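Local coordinates for phosphatidylglycerophosphatase and protein-tyrosine phosphatase 1 (Mus musculus, PDB 3RGO) that dephosphorylates phosphatidylglycerophosphate to phosphatidylglycerol, a step on the mitochondrial pathway to cardiolipin, and also acts as a dual-specificity protein phosphatase, at residues L72-L75 with H76-V79; F81-K84 with Y85-L88; H115-P119 with E120-E124; I133-R136 with P137-E141; L143-F146 with H147-I150. All coordinates share one frame; numbering follows the deposited sequence.

All five contacts are local, each within one helix or at the start of one; interactions 1, 2, 3 and 5 are partly buried and only interaction 4 is a surface contact. Interactions 1 and 2 are successive parts of helix 72-88, the first resting on helical neighbours and the second reaching the sheet. Interactions 4 and 5 share helix 137-154: interaction 4 lies at its start, near the predicted catalytic cysteine, and interaction 5 is a stretch further along. Interaction 3 caps helix 119-129 with a capping box, whereas in interaction 4 a glutamine side chain takes the N-H of the N-cap residue. Rings dominate 2 and 5, and H76 of interaction 1 meets F146 of interaction 5.

Interaction 1. Residues L72-L75 with H76-V79; sequences LANL and HKGV
H76 N gives its hydrogen to L72 O in a backbone bond 2.9 Å long and nearly straight. Three more backbone bonds follow in the i to i+4 pattern: K77 N to A73 O, G78 N to N74 O and V79 N to L75 O. The imidazole of H76 lies beside L72 O because CG stands next to its own backbone N (chi1 -79°); a ring bond from H76 ND1 to L72 O, 3.1 Å long and bent to 130° at the hydrogen, is weak and doubtful. This is the first part of helix 72-88 in the dual specificity phosphatase domain, and T71 OG1 takes the N-H of N74 at its start. Van der Waals contacts fill in the rest. N74 and K77 run side by side in the same direction, the amide ND2 of N74 lying 3.4 Å from K77 CD, against the aliphatic part of the lysine. V79 CG2 sits 3.1 Å from L75 O, beside the carbonyl that its own backbone N-H uses. On the buried side L75 packs on M106 and A109 of helix 102-115, while the H76 ring meets that of F146 in helix 137-154.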
loop_
_atom_site.group_PDB
_atom_site.type_symbol
_atom_site.label_atom_id
_atom_site.label_comp_id
_atom_site.label_asym_id
_atom_site.label_seq_id
_atom_site.Cartn_x
_atom_site.Cartn_y
_atom_site.Cartn_z
ATOM N N LEU A 72 -4.158 1.941 13.226
ATOM C CA LEU A 72 -2.757 1.582 13.403
ATOM C C LEU A 72 -2.580 0.091 13.147
ATOM O O LEU A 72 -1.646 -0.324 12.468
ATOM C CB LEU A 72 -2.311 1.903 14.832
ATOM C CG LEU A 72 -1.464 3.153 15.097
ATOM C CD1 LEU A 72 -1.175 3.936 13.822
ATOM C CD2 LEU A 72 -2.104 4.042 16.171
ATOM N N ALA A 73 -3.485 -0.704 13.708
ATOM C CA ALA A 73 -3.406 -2.158 13.623
ATOM C C ALA A 73 -3.432 -2.642 12.178
ATOM O O ALA A 73 -2.726 -3.583 11.817
ATOM C CB ALA A 73 -4.539 -2.798 14.416
ATOM N N ASN A 74 -4.254 -1.995 11.358
ATOM C CA ASN A 74 -4.383 -2.374 9.957
ATOM C C ASN A 74 -3.245 -1.823 9.105
ATOM O O ASN A 74 -2.905 -2.388 8.065
ATOM C CB ASN A 74 -5.749 -1.957 9.406
ATOM C CG ASN A 74 -6.866 -2.889 9.856
ATOM O OD1 ASN A 74 -8.038 -2.513 9.872
ATOM N ND2 ASN A 74 -6.503 -4.114 10.226
ATOM N N LEU A 75 -2.658 -0.721 9.561
ATOM C CA LEU A 75 -1.440 -0.190 8.966
ATOM C C LEU A 75 -0.309 -1.199 9.156
ATOM O O LEU A 75 0.460 -1.468 8.232
ATOM C CB LEU A 75 -1.076 1.143 9.622
ATOM C CG LEU A 75 -0.923 2.389 8.744
ATOM C CD1 LEU A 75 -1.821 2.341 7.511
ATOM C CD2 LEU A 75 -1.170 3.658 9.562
ATOM N N HIS A 76 -0.214 -1.755 10.364
ATOM C CA HIS A 76 0.772 -2.793 10.653
ATOM C C HIS A 76 0.479 -4.056 9.849
ATOM O O HIS A 76 1.395 -4.725 9.369
ATOM C CB HIS A 76 0.808 -3.125 12.150
ATOM C CG HIS A 76 1.578 -2.138 12.972
ATOM N ND1 HIS A 76 0.966 -1.216 13.792
ATOM C CD2 HIS A 76 2.910 -1.930 13.098
ATOM C CE1 HIS A 76 1.888 -0.481 14.389
ATOM N NE2 HIS A 76 3.076 -0.894 13.985
ATOM N N LYS A 77 -0.803 -4.381 9.703
ATOM C CA LYS A 77 -1.193 -5.526 8.888
ATOM C C LYS A 77 -0.710 -5.344 7.454
ATOM O O LYS A 77 -0.142 -6.260 6.855
ATOM C CB LYS A 77 -2.711 -5.723 8.911
ATOM C CG LYS A 77 -3.200 -6.661 9.999
ATOM C CD LYS A 77 -4.683 -6.960 9.843
ATOM C CE LYS A 77 -5.165 -7.938 10.905
ATOM N NZ LYS A 77 -6.616 -8.247 10.754
ATOM N N GLY A 78 -0.933 -4.152 6.913
ATOM C CA GLY A 78 -0.530 -3.844 5.552
ATOM C C GLY A 78 0.971 -3.927 5.384
ATOM O O GLY A 78 1.471 -4.503 4.422
ATOM N N VAL A 79 1.698 -3.358 6.340
ATOM C CA VAL A 79 3.149 -3.337 6.271
ATOM C C VAL A 79 3.743 -4.743 6.409
ATOM O O VAL A 79 4.627 -5.127 5.643
ATOM C CB VAL A 79 3.740 -2.380 7.328
ATOM C CG1 VAL A 79 5.258 -2.467 7.344
ATOM C CG2 VAL A 79 3.269 -0.948 7.052
#

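Interaction 2. Residues F81-K84 with Y85-L88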
loop_
_atom_site.group_PDB
_atom_site.type_symbol
_atom_site.label_atom_id
_atom_site.label_comp_id
_atom_site.label_asym_id
_atom_site.label_seq_id
_atom_site.Cartn_x
_atom_site.Cartn_y
_atom_site.Cartn_z
ATOM N N PHE A 81 2.307 -7.431 5.652
ATOM C CA PHE A 81 1.948 -8.108 4.408
ATOM C C PHE A 81 2.983 -7.804 3.329
ATOM O O PHE A 81 3.450 -8.704 2.634
ATOM C CB PHE A 81 0.558 -7.657 3.950
ATOM C CG PHE A 81 0.029 -8.397 2.744
ATOM C CD1 PHE A 81 -0.554 -9.649 2.878
ATOM C CD2 PHE A 81 0.081 -7.820 1.481
ATOM C CE1 PHE A 81 -1.059 -10.319 1.771
ATOM C CE2 PHE A 81 -0.422 -8.477 0.371
ATOM C CZ PHE A 81 -0.994 -9.731 0.515
ATOM N N ALA A 82 3.352 -6.532 3.205
ATOM C CA ALA A 82 4.380 -6.134 2.246
ATOM C C ALA A 82 5.717 -6.801 2.567
ATOM O O ALA A 82 6.434 -7.239 1.672
ATOM C CB ALA A 82 4.536 -4.617 2.228
ATOM N N LEU A 83 6.039 -6.880 3.856
ATOM C CA LEU A 83 7.313 -7.448 4.289
ATOM C C LEU A 83 7.345 -8.951 4.057
ATOM O O LEU A 83 8.396 -9.525 3.758
ATOM C CB LEU A 83 7.575 -7.122 5.759
ATOM C CG LEU A 83 7.760 -5.635 6.083
ATOM C CD1 LEU A 83 7.952 -5.414 7.578
ATOM C CD2 LEU A 83 8.935 -5.060 5.307
ATOM N N LYS A 84 6.186 -9.585 4.208
ATOM C CA LYS A 84 6.024 -10.991 3.866
ATOM C C LYS A 84 6.520 -11.241 2.449
ATOM O O LYS A 84 7.295 -12.164 2.204
ATOM C CB LYS A 84 4.552 -11.393 3.983
ATOM C CG LYS A 84 4.207 -12.750 3.390
ATOM C CD LYS A 84 2.698 -12.971 3.397
ATOM C CE LYS A 84 2.321 -14.319 2.810
ATOM N NZ LYS A 84 0.859 -14.568 2.930
ATOM N N TYR A 85 6.079 -10.408 1.512
ATOM C CA TYR A 85 6.477 -10.579 0.117
ATOM C C TYR A 85 7.892 -10.080 -0.189
ATOM O O TYR A 85 8.557 -10.609 -1.078
ATOM C CB TYR A 85 5.422 -10.008 -0.840
ATOM C CG TYR A 85 4.247 -10.952 -0.957
ATOM C CD1 TYR A 85 4.328 -12.088 -1.756
ATOM C CD2 TYR A 85 3.083 -10.744 -0.227
ATOM C CE1 TYR A 85 3.277 -12.976 -1.844
ATOM C CE2 TYR A 85 2.024 -11.625 -0.312
ATOM C CZ TYR A 85 2.128 -12.740 -1.119
ATOM O OH TYR A 85 1.077 -13.622 -1.208
ATOM N N GLN A 86 8.359 -9.087 0.560
ATOM C CA GLN A 86 9.752 -8.659 0.444
ATOM C C GLN A 86 10.708 -9.812 0.746
ATOM O O GLN A 86 11.728 -9.972 0.076
ATOM C CB GLN A 86 10.059 -7.484 1.373
ATOM C CG GLN A 86 11.522 -7.058 1.320
ATOM C CD GLN A 86 11.878 -6.033 2.379
ATOM O OE1 GLN A 86 11.610 -4.841 2.224
ATOM N NE2 GLN A 86 12.500 -6.492 3.457
ATOM N N ALA A 87 10.377 -10.603 1.764
ATOM C CA ALA A 87 11.189 -11.758 2.146
ATOM C C ALA A 87 11.184 -12.835 1.069
ATOM O O ALA A 87 12.104 -13.653 0.988
ATOM C CB ALA A 87 10.701 -12.337 3.467
ATOM N N LEU A 88 10.137 -12.835 0.250
ATOM C CA LEU A 88 9.988 -13.820 -0.816
ATOM C C LEU A 88 10.601 -13.307 -2.114
ATOM O O LEU A 88 10.661 -14.032 -3.102
ATOM C CB LEU A 88 8.505 -14.123 -1.053
ATOM C CG LEU A 88 7.703 -14.746 0.089
ATOM C CD1 LEU A 88 6.209 -14.658 -0.184
ATOM C CD2 LEU A 88 8.130 -16.180 0.296
#
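Y85 turns the edge of its ring toward the face of F81 one turn earlier, a T-shaped pair with centroids 5.3 Å apart and planes at 64°. Y85 CE2 leads, coming within 3.7 Å of F81 CZ. With F81 CG opposite its backbone N (chi1 -174°) and Y85 CG beside its own, the two rings meet on one side of the helix. Among the backbone donors, Y85 N gives only a weak bond to F81 O, at 3.3 Å, whereas Q86 N to A82 O at 2.9 Å and A87 N to L83 O are sound. L88 N bonds weakly back to Y85 O. The polar ends of two side chains converge on a single acid: Y85 OH hydrogen-bonds to E57 OE1, and K84 NZ forms a salt bridge with the same oxygen. The K84 chain is extended and runs alongside the tyrosine, its CD 4.0 Å from Y85 CE2. Replacing Y85 with an alanine would probably leave the F81 face without its edge partner and E57 with one bond fewer. F81 touches E57 and L59 of strand 57-61 and I33 of strand 29-35, Y85 touches R30 of the latter, and A82 and L83 lie against helix 102-115.

Interaction 3. Residues H115-P119 with E120-E124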
loop_
_atom_site.group_PDB
_atom_site.type_symbol
_atom_site.label_atom_id
_atom_site.label_comp_id
_atom_site.label_asym_id
_atom_site.label_seq_id
_atom_site.Cartn_x
_atom_site.Cartn_y
_atom_site.Cartn_z
ATOM N N HIS A 115 12.638 2.005 6.549
ATOM C CA HIS A 115 13.813 2.879 6.583
ATOM C C HIS A 115 14.020 3.611 7.903
ATOM O O HIS A 115 15.005 4.334 8.071
ATOM C CB HIS A 115 13.743 3.893 5.441
ATOM C CG HIS A 115 13.713 3.269 4.082
ATOM N ND1 HIS A 115 14.823 2.681 3.510
ATOM C CD2 HIS A 115 12.713 3.143 3.182
ATOM C CE1 HIS A 115 14.504 2.226 2.312
ATOM N NE2 HIS A 115 13.231 2.492 2.088
ATOM N N ASN A 116 13.110 3.412 8.849
ATOM C CA ASN A 116 13.082 4.255 10.026
ATOM C C ASN A 116 13.135 5.726 9.605
ATOM O O ASN A 116 13.948 6.496 10.111
ATOM C CB ASN A 116 14.255 3.922 10.961
ATOM C CG ASN A 116 14.225 4.731 12.237
ATOM O OD1 ASN A 116 13.155 5.047 12.760
ATOM N ND2 ASN A 116 15.406 5.079 12.747
ATOM N N TRP A 117 12.276 6.097 8.657
ATOM C CA TRP A 117 12.178 7.475 8.169
ATOM C C TRP A 117 11.049 8.238 8.857
ATOM O O TRP A 117 10.116 7.642 9.397
ATOM C CB TRP A 117 11.907 7.504 6.658
ATOM C CG TRP A 117 13.091 7.256 5.777
ATOM C CD1 TRP A 117 14.407 7.157 6.158
ATOM C CD2 TRP A 117 13.072 7.086 4.355
ATOM N NE1 TRP A 117 15.200 6.932 5.055
ATOM C CE2 TRP A 117 14.407 6.879 3.939
ATOM C CE3 TRP A 117 12.058 7.084 3.392
ATOM C CZ2 TRP A 117 14.748 6.675 2.602
ATOM C CZ3 TRP A 117 12.401 6.877 2.066
ATOM C CH2 TRP A 117 13.736 6.680 1.685
ATOM N N SER A 118 11.135 9.562 8.819
ATOM C CA SER A 118 10.047 10.409 9.282
ATOM C C SER A 118 8.886 10.314 8.299
ATOM O O SER A 118 9.080 9.971 7.130
ATOM C CB SER A 118 10.505 11.863 9.389
ATOM O OG SER A 118 10.805 12.387 8.107
ATOM N N PRO A 119 7.669 10.610 8.766
ATOM C CA PRO A 119 6.551 10.620 7.819
ATOM C C PRO A 119 6.867 11.487 6.600
ATOM O O PRO A 119 6.638 11.061 5.482
ATOM C CB PRO A 119 5.409 11.220 8.642
ATOM C CG PRO A 119 5.724 10.796 10.049
ATOM C CD PRO A 119 7.233 10.844 10.154
ATOM N N GLU A 120 7.413 12.679 6.817
ATOM C CA GLU A 120 7.660 13.600 5.711
ATOM C C GLU A 120 8.740 13.109 4.739
ATOM O O GLU A 120 8.661 13.363 3.541
ATOM C CB GLU A 120 7.983 15.007 6.234
ATOM C CG GLU A 120 9.183 15.070 7.152
ATOM C CD GLU A 120 8.826 14.987 8.632
ATOM O OE1 GLU A 120 7.811 14.353 8.989
ATOM O OE2 GLU A 120 9.580 15.555 9.444
ATOM N N GLU A 121 9.751 12.409 5.252
ATOM C CA GLU A 121 10.765 11.812 4.384
ATOM C C GLU A 121 10.145 10.777 3.445
ATOM O O GLU A 121 10.423 10.761 2.246
ATOM C CB GLU A 121 11.883 11.168 5.209
ATOM C CG GLU A 121 13.040 12.102 5.498
ATOM C CD GLU A 121 14.028 11.523 6.485
ATOM O OE1 GLU A 121 13.598 10.827 7.433
ATOM O OE2 GLU A 121 15.237 11.772 6.318
ATOM N N ALA A 122 9.315 9.908 4.006
ATOM C CA ALA A 122 8.628 8.880 3.236
ATOM C C ALA A 122 7.709 9.495 2.181
ATOM O O ALA A 122 7.718 9.092 1.019
ATOM C CB ALA A 122 7.822 7.996 4.162
ATOM N N ILE A 123 6.915 10.473 2.601
ATOM C CA ILE A 123 5.958 11.111 1.703
ATOM C C ILE A 123 6.672 11.810 0.550
ATOM O O ILE A 123 6.300 11.654 -0.613
ATOM C CB ILE A 123 5.051 12.095 2.471
ATOM C CG1 ILE A 123 4.153 11.323 3.444
ATOM C CG2 ILE A 123 4.202 12.913 1.506
ATOM C CD1 ILE A 123 3.422 12.200 4.443
ATOM N N GLU A 124 7.713 12.566 0.878
ATOM C CA GLU A 124 8.495 13.263 -0.137
ATOM C C GLU A 124 9.149 12.287 -1.115
ATOM O O GLU A 124 9.277 12.582 -2.304
ATOM C CB GLU A 124 9.531 14.179 0.523
ATOM C CG GLU A 124 8.892 15.391 1.211
ATOM C CD GLU A 124 9.830 16.103 2.167
ATOM O OE1 GLU A 124 10.376 17.163 1.791
ATOM O OE2 GLU A 124 10.017 15.608 3.299
#
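S118 and E121 exchange bonds across the first turn of helix 119-129, each side chain serving the backbone N-H of the other. S118 OG, set between its own backbone N and carbonyl carbon (chi1 66°), accepts from E121 N at 3.0 Å. In return E121 OE1 accepts from S118 N at 3.1 Å, almost straight at 171°, through the lone pair turned away from its other oxygen. The E121 chain can be followed outward. Its CB lies 3.3 Å from S118 OG and also approaches CB of W117; CG passes 3.4 Å from the same hydroxyl; CD goes by somewhat further off; and OE1 ends against both S118 N and S118 OG. OE1 also approaches W117 CB, and the indole crosses the glutamate at about a right angle, with ring and carboxylate planes 43° apart. Further along the indole, W117 CE3 rests 3.9 Å from A122 CA. E120 CG, set between its own N and carbonyl carbon, comes 3.3 Å from S118 OG, and the bend at chi2 keeps the carboxyl carbon CD close to the same hydroxyl. Regular helix bonds then take over, A122 N to S118 O and I123 N to P119 O, both donors lying nearly along the C=O axis. P119 and I123 also touch L140 of helix 137-154, while A122 faces L111 and I112 of helix 102-115. With serine as N-cap, proline next and glutamate three residues after the serine, this is a capping box, occupying two N-H groups at the helix start that have no preceding turn to bond to.

Interaction 4. Residues I133-R136 with P137-E141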
loop_
_atom_site.group_PDB
_atom_site.type_symbol
_atom_site.label_atom_id
_atom_site.label_comp_id
_atom_site.label_asym_id
_atom_site.label_seq_id
_atom_site.Cartn_x
_atom_site.Cartn_y
_atom_site.Cartn_z
ATOM N N ILE A 133 0.521 13.236 -5.239
ATOM C CA ILE A 133 0.403 12.630 -3.925
ATOM C C ILE A 133 -0.212 13.674 -3.008
ATOM O O ILE A 133 0.262 14.807 -2.938
ATOM C CB ILE A 133 1.766 12.192 -3.367
ATOM C CG1 ILE A 133 2.410 11.161 -4.293
ATOM C CG2 ILE A 133 1.613 11.620 -1.957
ATOM C CD1 ILE A 133 1.544 9.941 -4.549
ATOM N N SER A 134 -1.286 13.300 -2.327
ATOM C CA SER A 134 -1.953 14.213 -1.416
ATOM C C SER A 134 -2.266 13.500 -0.109
ATOM O O SER A 134 -3.249 12.767 -0.013
ATOM C CB SER A 134 -3.238 14.761 -2.040
ATOM O OG SER A 134 -3.905 15.621 -1.132
ATOM N N ILE A 135 -1.416 13.708 0.890
ATOM C CA ILE A 135 -1.630 13.123 2.206
ATOM C C ILE A 135 -2.044 14.212 3.199
ATOM O O ILE A 135 -1.247 15.074 3.575
ATOM C CB ILE A 135 -0.392 12.340 2.682
ATOM C CG1 ILE A 135 -0.143 11.161 1.727
ATOM C CG2 ILE A 135 -0.579 11.856 4.119
ATOM C CD1 ILE A 135 1.137 10.417 1.959
ATOM N N ARG A 136 -3.308 14.169 3.604
ATOM C CA ARG A 136 -3.908 15.228 4.418
ATOM C C ARG A 136 -3.486 15.166 5.881
ATOM O O ARG A 136 -3.036 14.123 6.348
ATOM C CB ARG A 136 -5.433 15.140 4.329
ATOM C CG ARG A 136 -5.993 15.331 2.932
ATOM C CD ARG A 136 -7.521 15.406 2.953
ATOM N NE ARG A 136 -8.123 14.217 3.554
ATOM C CZ ARG A 136 -8.217 13.039 2.942
ATOM N NH1 ARG A 136 -7.740 12.887 1.712
ATOM N NH2 ARG A 136 -8.788 12.010 3.559
ATOM N N PRO A 137 -3.639 16.288 6.614
ATOM C CA PRO A 137 -3.322 16.323 8.044
ATOM C C PRO A 137 -3.918 15.138 8.798
ATOM O O PRO A 137 -3.248 14.571 9.661
ATOM C CB PRO A 137 -3.957 17.637 8.504
ATOM C CG PRO A 137 -3.850 18.517 7.310
ATOM C CD PRO A 137 -4.025 17.616 6.106
ATOM N N SER A 138 -5.149 14.759 8.466
ATOM C CA SER A 138 -5.800 13.629 9.124
ATOM C C SER A 138 -5.041 12.329 8.866
ATOM O O SER A 138 -4.998 11.439 9.712
ATOM C CB SER A 138 -7.254 13.489 8.664
ATOM O OG SER A 138 -7.332 12.990 7.341
ATOM N N GLN A 139 -4.444 12.218 7.690
ATOM C CA GLN A 139 -3.666 11.033 7.365
ATOM C C GLN A 139 -2.263 11.117 7.962
ATOM O O GLN A 139 -1.708 10.113 8.408
ATOM C CB GLN A 139 -3.612 10.826 5.851
ATOM C CG GLN A 139 -4.979 10.485 5.250
ATOM C CD GLN A 139 -5.024 10.704 3.758
ATOM O OE1 GLN A 139 -4.550 11.725 3.264
ATOM N NE2 GLN A 139 -5.597 9.744 3.027
ATOM N N LEU A 140 -1.697 12.317 7.971
ATOM C CA LEU A 140 -0.357 12.520 8.517
ATOM C C LEU A 140 -0.280 12.219 10.014
ATOM O O LEU A 140 0.719 11.683 10.499
ATOM C CB LEU A 140 0.127 13.947 8.255
ATOM C CG LEU A 140 1.590 14.196 8.623
ATOM C CD1 LEU A 140 2.489 13.345 7.729
ATOM C CD2 LEU A 140 1.956 15.672 8.516
ATOM N N GLU A 141 -1.326 12.579 10.751
ATOM C CA GLU A 141 -1.325 12.355 12.195
ATOM C C GLU A 141 -1.225 10.868 12.548
ATOM O O GLU A 141 -0.550 10.490 13.505
ATOM C CB GLU A 141 -2.551 12.993 12.849
ATOM C CG GLU A 141 -2.546 14.517 12.801
ATOM C CD GLU A 141 -1.384 15.130 13.568
ATOM O OE1 GLU A 141 -1.429 15.146 14.818
ATOM O OE2 GLU A 141 -0.424 15.604 12.921
#
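Q139 reaches back with its side-chain carbonyl to take the backbone N-H of R136, the N-cap residue of helix 137-154. The bond from R136 N to Q139 OE1 is 2.8 Å long, with an N-H...O angle of 162°, and lies in the carbonyl plane of the amide. CG beside the backbone N (chi1 -67°) and an extended chain beyond it turn the amide toward the N-cap. Two backbone bonds converge on R136 O: L140 N at 2.8 Å, and a weak, bent one from Q139 N. Flat groups stack as well. The R136 chain bends at chi3 so that its guanidinium lies over the Q139 amide, planes 29° apart, with Q139 OE1 3.7 Å from R136 NH1 above one guanidinium face. I135 CG2 packs against Q139 CB, 3.6 Å away, the two side chains crossing at about a right angle. Beyond the segments, Q139 NE2 donates to S101 OG and G68 O, and S138 OG bonds to T67 O. Both ends of the buried Q139 amide are therefore held, which fixes its flip and ties the helix start to G68 and to S101, in the signature loop after the predicted catalytic C96, whose side chain lies about 8 Å from that of Q139; a sulfate bound near R136 is consistent with a locally positive surface there.

Interaction 5. Residues L143-F146 with H147-I150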
loop_
_atom_site.group_PDB
_atom_site.type_symbol
_atom_site.label_atom_id
_atom_site.label_comp_id
_atom_site.label_asym_id
_atom_site.label_seq_id
_atom_site.Cartn_x
_atom_site.Cartn_y
_atom_site.Cartn_z
ATOM N N LEU A 143 0.175 8.562 10.591
ATOM C CA LEU A 143 1.545 8.212 10.220
ATOM C C LEU A 143 2.530 8.644 11.311
ATOM O O LEU A 143 3.551 7.995 11.529
ATOM C CB LEU A 143 1.927 8.854 8.883
ATOM C CG LEU A 143 1.285 8.266 7.624
ATOM C CD1 LEU A 143 1.716 9.025 6.373
ATOM C CD2 LEU A 143 1.632 6.788 7.499
ATOM N N LYS A 144 2.215 9.738 11.992
ATOM C CA LYS A 144 3.021 10.180 13.134
ATOM C C LYS A 144 2.971 9.182 14.288
ATOM O O LYS A 144 3.995 8.905 14.927
ATOM C CB LYS A 144 2.559 11.554 13.626
ATOM C CG LYS A 144 3.131 12.738 12.860
ATOM C CD LYS A 144 2.894 14.037 13.633
ATOM C CE LYS A 144 3.700 15.201 13.066
ATOM N NZ LYS A 144 3.320 15.530 11.667
ATOM N N GLU A 145 1.781 8.659 14.575
ATOM C CA GLU A 145 1.631 7.676 15.648
ATOM C C GLU A 145 2.315 6.372 15.243
ATOM O O GLU A 145 2.941 5.694 16.066
ATOM C CB GLU A 145 0.154 7.419 15.959
ATOM C CG GLU A 145 -0.589 8.603 16.566
ATOM C CD GLU A 145 -0.458 8.669 18.080
ATOM O OE1 GLU A 145 0.663 8.472 18.598
ATOM O OE2 GLU A 145 -1.481 8.924 18.755
ATOM N N PHE A 146 2.197 6.029 13.964
ATOM C CA PHE A 146 2.828 4.823 13.441
ATOM C C PHE A 146 4.343 4.925 13.605
ATOM O O PHE A 146 5.006 3.956 13.981
ATOM C CB PHE A 146 2.454 4.613 11.965
ATOM C CG PHE A 146 2.963 3.321 11.388
ATOM C CD1 PHE A 146 4.180 3.272 10.728
ATOM C CD2 PHE A 146 2.225 2.156 11.508
ATOM C CE1 PHE A 146 4.647 2.088 10.194
ATOM C CE2 PHE A 146 2.686 0.971 10.981
ATOM C CZ PHE A 146 3.902 0.935 10.324
ATOM N N HIS A 147 4.876 6.112 13.326
ATOM C CA HIS A 147 6.299 6.397 13.478
ATOM C C HIS A 147 6.770 6.200 14.923
ATOM O O HIS A 147 7.842 5.649 15.163
ATOM C CB HIS A 147 6.597 7.822 13.009
ATOM C CG HIS A 147 8.055 8.160 12.983
ATOM N ND1 HIS A 147 8.613 9.113 13.807
ATOM C CD2 HIS A 147 9.071 7.669 12.234
ATOM C CE1 HIS A 147 9.910 9.197 13.564
ATOM N NE2 HIS A 147 10.212 8.332 12.613
ATOM N N LYS A 148 5.966 6.649 15.880
ATOM C CA LYS A 148 6.293 6.471 17.291
ATOM C C LYS A 148 6.296 5.001 17.706
ATOM O O LYS A 148 7.154 4.570 18.480
ATOM C CB LYS A 148 5.316 7.257 18.169
ATOM C CG LYS A 148 5.430 8.765 18.035
ATOM C CD LYS A 148 4.455 9.471 18.965
ATOM C CE LYS A 148 4.524 10.980 18.794
ATOM N NZ LYS A 148 3.617 11.686 19.742
ATOM N N GLU A 149 5.329 4.239 17.205
ATOM C CA GLU A 149 5.222 2.817 17.518
ATOM C C GLU A 149 6.392 2.035 16.936
ATOM O O GLU A 149 6.937 1.135 17.584
ATOM C CB GLU A 149 3.907 2.238 16.994
ATOM C CG GLU A 149 2.677 2.690 17.763
ATOM C CD GLU A 149 1.424 1.950 17.334
ATOM O OE1 GLU A 149 1.435 1.360 16.238
ATOM O OE2 GLU A 149 0.432 1.957 18.089
ATOM N N ILE A 150 6.766 2.385 15.710
ATOM C CA ILE A 150 7.887 1.752 15.026
ATOM C C ILE A 150 9.181 1.956 15.797
ATOM O O ILE A 150 9.976 1.027 15.958
ATOM C CB ILE A 150 8.061 2.322 13.598
ATOM C CG1 ILE A 150 6.939 1.822 12.688
ATOM C CG2 ILE A 150 9.435 1.976 13.042
ATOM C CD1 ILE A 150 6.545 0.381 12.928
#
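Four i to i+4 backbone bonds, from H147 N, K148 N, E149 N and I150 N to the carbonyls of L143, K144, E145 and F146, run at 2.9 to 3.1 Å in regular helix geometry. Among the side chains the main meeting is F146 with I150. I150 CG1 comes to 3.4 Å from F146 CE1, and I150 CD1 makes an off-centre CH-pi contact 4.1 Å from the centroid of the F146 ring, 30° from the normal. With CG opposite its backbone N (chi1 -175°), the F146 ring lies within reach of the isoleucine one turn on. I150 CG1 also lies 3.2 Å from F146 O, the oxygen that also accepts from I150 N. On the outer side E145 and K148 are opposite charges too far apart for a salt bridge, E145 OE1 being 4.5 Å from K148 NZ; the carboxylate instead approaches the lysine chain, with OE1 3.9 Å from K148 CD. With an alanine at F146, I150 would probably lose its ring partner, and a gap would be likely to open toward V79 and H76. F146 and I150 face helix 72-88 and also touch Q113 of helix 102-115, whereas L143 and H147 pack against helix 119-129 through I123 and P119 and against helix 102-115 through A108 and I112.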